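PDB 6MAA: WAP, Kazal, immunoglobulin, Kunitz and NTR domain-containing protein 2 from Mus musculus, which inhibits mature myostatin and probably serine proteases and metalloproteases, and is represented here by its follistatin domain. Local coordinates for residues H26-I38 / M72-S84. Numbering follows the deposited sequence.
Sequences HFMCLQQGSECDI and MDAEACSKGITLS
G33, at the third position of a type II turn running from Q31 to S34, brings its CA within 4.5 Å of D73 CA, putting the turn against helix 72-79 and the loop after it. Positive phi at G33 suits glycine, and the backbone of D73 and the CB of C77 leave little room beside its CA. Two neighbouring glutamines show how primary amides can join a turn to a helix and the loop that follows it. The amide of Q32 uses both of its ends on L83: OE1 accepts from L83 N (2.8 Å), and NE2 donates to L83 O in the carbonyl plane, on a lone pair. The other N-H of Q32 NE2 runs almost straight to D73 OD1 (2.7 Å), meeting that oxygen on the anti side. The amide and carboxylate planes stand 75° apart. An extended chain, CG anti to the backbone N (chi1 177°), carries the group over A76 CB, which lies 3.6 Å from Q32 CD. Were Q32 replaced by an alanine, the N-H and C=O of L83 and the D73 carboxylate would probably lose these partners, and the methyl of A76 its cover. In this follistatin domain, the contact joins the EGF-like N-terminal part, with its hairpin of strands 34-39 and 42-47, to the Kazal-like part, while the disulfide from C77 to C47 ties the helix to the end of strand 42-47. A Schellman motif with G80 as C-prime residue ends that helix, and there Q31 bends at chi2. Q31 NE2 donates to I81 O (2.9 Å) and to Q32 O, both near its amide plane, which fixes the amide's rotation. Beside it, C77 SG packs 3.8 Å from S34 CB. A water links Q32 N with T82 OG1.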
loop_
_atom_site.group_PDB
_atom_site.type_symbol
_atom_site.label_atom_id
_atom_site.label_comp_id
_atom_site.label_asym_id
_atom_site.label_seq_id
_atom_site.Cartn_x
_atom_site.Cartn_y
_atom_site.Cartn_z
ATOM N N HIS A 26 -11.775 -9.961 3.994
ATOM C CA HIS A 26 -11.027 -10.941 4.765
ATOM C C HIS A 26 -9.665 -11.266 4.168
ATOM O O HIS A 26 -9.106 -12.333 4.455
ATOM C CB HIS A 26 -11.863 -12.197 4.997
ATOM C CG HIS A 26 -12.995 -11.985 5.943
ATOM N ND1 HIS A 26 -12.797 -11.659 7.268
ATOM C CD2 HIS A 26 -14.334 -12.050 5.770
ATOM C CE1 HIS A 26 -13.965 -11.535 7.869
ATOM N NE2 HIS A 26 -14.917 -11.772 6.983
ATOM N N PHE A 27 -9.097 -10.346 3.392
ATOM C CA PHE A 27 -7.753 -10.480 2.861
ATOM C C PHE A 27 -6.902 -9.313 3.335
ATOM O O PHE A 27 -7.414 -8.226 3.610
ATOM C CB PHE A 27 -7.768 -10.522 1.328
ATOM C CG PHE A 27 -8.432 -11.745 0.778
ATOM C CD1 PHE A 27 -7.712 -12.911 0.580
ATOM C CD2 PHE A 27 -9.782 -11.740 0.482
ATOM C CE1 PHE A 27 -8.331 -14.053 0.082
ATOM C CE2 PHE A 27 -10.404 -12.873 -0.006
ATOM C CZ PHE A 27 -9.679 -14.029 -0.214
ATOM N N MET A 28 -5.598 -9.559 3.434
ATOM C CA MET A 28 -4.628 -8.517 3.725
ATOM C C MET A 28 -3.431 -8.697 2.809
ATOM O O MET A 28 -3.087 -9.813 2.418
ATOM C CB MET A 28 -4.172 -8.588 5.193
ATOM C CG MET A 28 -3.365 -7.384 5.669
ATOM S SD MET A 28 -2.926 -7.523 7.412
ATOM C CE MET A 28 -1.722 -8.843 7.342
ATOM N N CYS A 29 -2.793 -7.587 2.473
ATOM C CA CYS A 29 -1.594 -7.590 1.649
ATOM C C CYS A 29 -0.409 -7.224 2.530
ATOM O O CYS A 29 -0.373 -6.129 3.100
ATOM C CB CYS A 29 -1.755 -6.600 0.500
ATOM S SG CYS A 29 -2.989 -7.135 -0.707
ATOM N N LEU A 30 0.554 -8.143 2.641
ATOM C CA LEU A 30 1.673 -7.934 3.559
ATOM C C LEU A 30 2.605 -6.821 3.101
ATOM O O LEU A 30 3.266 -6.193 3.937
ATOM C CB LEU A 30 2.464 -9.229 3.751
ATOM C CG LEU A 30 1.775 -10.381 4.487
ATOM C CD1 LEU A 30 2.703 -11.575 4.579
ATOM C CD2 LEU A 30 1.350 -9.940 5.871
ATOM N N GLN A 31 2.687 -6.567 1.796
ATOM C CA GLN A 31 3.634 -5.586 1.281
ATOM C C GLN A 31 3.291 -4.190 1.775
ATOM O O GLN A 31 2.166 -3.710 1.613
ATOM C CB GLN A 31 3.631 -5.606 -0.245
ATOM C CG GLN A 31 4.363 -4.439 -0.889
ATOM C CD GLN A 31 5.853 -4.443 -0.594
ATOM O OE1 GLN A 31 6.536 -5.441 -0.821
ATOM N NE2 GLN A 31 6.365 -3.321 -0.093
ATOM N N GLN A 32 4.280 -3.538 2.377
ATOM C CA GLN A 32 4.149 -2.147 2.780
ATOM C C GLN A 32 3.713 -1.291 1.595
ATOM O O GLN A 32 4.276 -1.389 0.502
ATOM C CB GLN A 32 5.516 -1.691 3.278
ATOM C CG GLN A 32 5.612 -0.257 3.679
ATOM C CD GLN A 32 6.978 0.051 4.221
ATOM O OE1 GLN A 32 7.845 -0.821 4.255
ATOM N NE2 GLN A 32 7.189 1.290 4.641
ATOM N N GLY A 33 2.685 -0.466 1.814
ATOM C CA GLY A 33 2.164 0.423 0.792
ATOM C C GLY A 33 1.159 -0.192 -0.157
ATOM O O GLY A 33 0.700 0.496 -1.078
ATOM N N SER A 34 0.794 -1.451 0.035
ATOM C CA SER A 34 -0.108 -2.143 -0.869
ATOM C C SER A 34 -1.477 -2.301 -0.221
ATOM O O SER A 34 -1.638 -2.166 0.995
ATOM C CB SER A 34 0.462 -3.515 -1.224
ATOM O OG SER A 34 0.338 -4.405 -0.138
ATOM N N GLU A 35 -2.473 -2.581 -1.055
ATOM C CA GLU A 35 -3.803 -2.882 -0.553
ATOM C C GLU A 35 -4.465 -3.888 -1.481
ATOM O O GLU A 35 -4.073 -4.054 -2.638
ATOM C CB GLU A 35 -4.663 -1.620 -0.406
ATOM C CG GLU A 35 -5.119 -1.020 -1.725
ATOM C CD GLU A 35 -6.023 0.188 -1.541
ATOM O OE1 GLU A 35 -6.529 0.709 -2.559
ATOM O OE2 GLU A 35 -6.227 0.616 -0.385
ATOM N N CYS A 36 -5.465 -4.572 -0.943
ATOM C CA CYS A 36 -6.214 -5.553 -1.711
ATOM C C CYS A 36 -7.162 -4.851 -2.674
ATOM O O CYS A 36 -7.753 -3.816 -2.348
ATOM C CB CYS A 36 -6.994 -6.457 -0.755
ATOM S SG CYS A 36 -8.002 -7.747 -1.525
ATOM N N ASP A 37 -7.288 -5.421 -3.870
ATOM C CA ASP A 37 -8.260 -5.016 -4.876
ATOM C C ASP A 37 -8.839 -6.293 -5.471
ATOM O O ASP A 37 -8.255 -7.371 -5.338
ATOM C CB ASP A 37 -7.576 -4.170 -5.974
ATOM C CG ASP A 37 -8.550 -3.296 -6.773
ATOM O OD1 ASP A 37 -9.780 -3.348 -6.560
ATOM O OD2 ASP A 37 -8.061 -2.542 -7.635
ATOM N N ILE A 38 -10.004 -6.181 -6.104
ATOM C CA ILE A 38 -10.643 -7.312 -6.769
ATOM C C ILE A 38 -10.488 -7.120 -8.272
ATOM O O ILE A 38 -11.020 -6.159 -8.841
ATOM C CB ILE A 38 -12.121 -7.462 -6.369
ATOM C CG1 ILE A 38 -12.257 -7.746 -4.868
ATOM C CG2 ILE A 38 -12.798 -8.560 -7.195
ATOM C CD1 ILE A 38 -11.654 -9.058 -4.434
ATOM N N MET A 72 7.059 7.301 1.790
ATOM C CA MET A 72 7.971 6.197 2.081
ATOM C C MET A 72 7.323 4.854 1.752
ATOM O O MET A 72 7.932 4.003 1.090
ATOM C CB MET A 72 8.397 6.241 3.549
ATOM C CG MET A 72 9.392 5.159 3.938
ATOM S SD MET A 72 9.711 5.071 5.712
ATOM C CE MET A 72 8.134 4.445 6.300
ATOM N N ASP A 73 6.072 4.657 2.191
ATOM C CA ASP A 73 5.370 3.406 1.915
ATOM C C ASP A 73 5.204 3.184 0.419
ATOM O O ASP A 73 5.264 2.042 -0.059
ATOM C CB ASP A 73 3.979 3.429 2.551
ATOM C CG ASP A 73 4.000 3.319 4.060
ATOM O OD1 ASP A 73 5.057 3.023 4.651
ATOM O OD2 ASP A 73 2.920 3.524 4.654
ATOM N N ALA A 74 4.944 4.259 -0.330
ATOM C CA ALA A 74 4.743 4.125 -1.770
ATOM C C ALA A 74 6.027 3.687 -2.461
ATOM O O ALA A 74 5.993 2.857 -3.377
ATOM C CB ALA A 74 4.215 5.432 -2.363
ATOM N N GLU A 75 7.170 4.206 -2.013
ATOM C CA GLU A 75 8.442 3.765 -2.575
ATOM C C GLU A 75 8.729 2.315 -2.210
ATOM O O GLU A 75 9.196 1.539 -3.055
ATOM C CB GLU A 75 9.575 4.680 -2.117
ATOM C CG GLU A 75 10.936 4.320 -2.698
ATOM C CD GLU A 75 11.064 4.598 -4.198
ATOM O OE1 GLU A 75 12.168 4.381 -4.730
ATOM O OE2 GLU A 75 10.084 5.027 -4.850
ATOM N N ALA A 76 8.455 1.930 -0.960
ATOM C CA ALA A 76 8.614 0.535 -0.559
ATOM C C ALA A 76 7.793 -0.383 -1.456
ATOM O O ALA A 76 8.288 -1.408 -1.935
ATOM C CB ALA A 76 8.206 0.359 0.901
ATOM N N CYS A 77 6.532 -0.021 -1.706
ATOM C CA CYS A 77 5.680 -0.863 -2.538
ATOM C C CYS A 77 6.207 -0.932 -3.964
ATOM O O CYS A 77 6.215 -2.005 -4.583
ATOM C CB CYS A 77 4.245 -0.335 -2.517
ATOM S SG CYS A 77 3.049 -1.498 -3.194
ATOM N N SER A 78 6.660 0.204 -4.500
ATOM C CA SER A 78 7.163 0.238 -5.869
ATOM C C SER A 78 8.359 -0.692 -6.037
ATOM O O SER A 78 8.516 -1.340 -7.081
ATOM C CB SER A 78 7.535 1.678 -6.229
ATOM O OG SER A 78 8.077 1.766 -7.528
ATOM N N LYS A 79 9.206 -0.779 -5.013
ATOM C CA LYS A 79 10.417 -1.587 -5.045
ATOM C C LYS A 79 10.200 -3.003 -4.539
ATOM O O LYS A 79 11.076 -3.850 -4.724
ATOM C CB LYS A 79 11.502 -0.933 -4.191
ATOM C CG LYS A 79 12.124 0.298 -4.795
ATOM C CD LYS A 79 13.528 0.475 -4.235
ATOM C CE LYS A 79 14.178 1.733 -4.765
ATOM N NZ LYS A 79 14.211 1.707 -6.246
ATOM N N GLY A 80 9.069 -3.284 -3.904
ATOM C CA GLY A 80 8.845 -4.586 -3.301
ATOM C C GLY A 80 9.740 -4.847 -2.108
ATOM O O GLY A 80 10.212 -5.976 -1.926
ATOM N N ILE A 81 9.981 -3.828 -1.284
ATOM C CA ILE A 81 10.884 -3.903 -0.145
ATOM C C ILE A 81 10.160 -3.390 1.097
ATOM O O ILE A 81 9.028 -2.915 1.030
ATOM C CB ILE A 81 12.192 -3.116 -0.381
ATOM C CG1 ILE A 81 11.887 -1.620 -0.516
ATOM C CG2 ILE A 81 12.926 -3.647 -1.610
ATOM C CD1 ILE A 81 13.119 -0.745 -0.658
ATOM N N THR A 82 10.836 -3.477 2.238
ATOM C CA THR A 82 10.338 -2.921 3.488
ATOM C C THR A 82 11.249 -1.776 3.906
ATOM O O THR A 82 12.475 -1.927 3.909
ATOM C CB THR A 82 10.307 -3.988 4.584
ATOM O OG1 THR A 82 9.370 -5.011 4.228
ATOM C CG2 THR A 82 9.890 -3.383 5.912
ATOM N N LEU A 83 10.650 -0.636 4.241
ATOM C CA LEU A 83 11.376 0.540 4.703
ATOM C C LEU A 83 10.848 0.929 6.076
ATOM O O LEU A 83 9.638 1.099 6.253
ATOM C CB LEU A 83 11.177 1.712 3.730
ATOM C CG LEU A 83 11.791 1.570 2.335
ATOM C CD1 LEU A 83 11.429 2.764 1.462
ATOM C CD2 LEU A 83 13.300 1.412 2.447
ATOM N N SER A 84 11.747 1.072 7.043
ATOM C CA SER A 84 11.369 1.496 8.383
ATOM C C SER A 84 11.909 2.892 8.671
ATOM O O SER A 84 12.878 3.350 8.062
ATOM C CB SER A 84 11.864 0.511 9.449
ATOM O OG SER A 84 13.251 0.277 9.308
HETATM O O HOH W 1 8.443 -6.757 0.777
HETATM O O HOH W 2 6.690 -5.032 3.270
#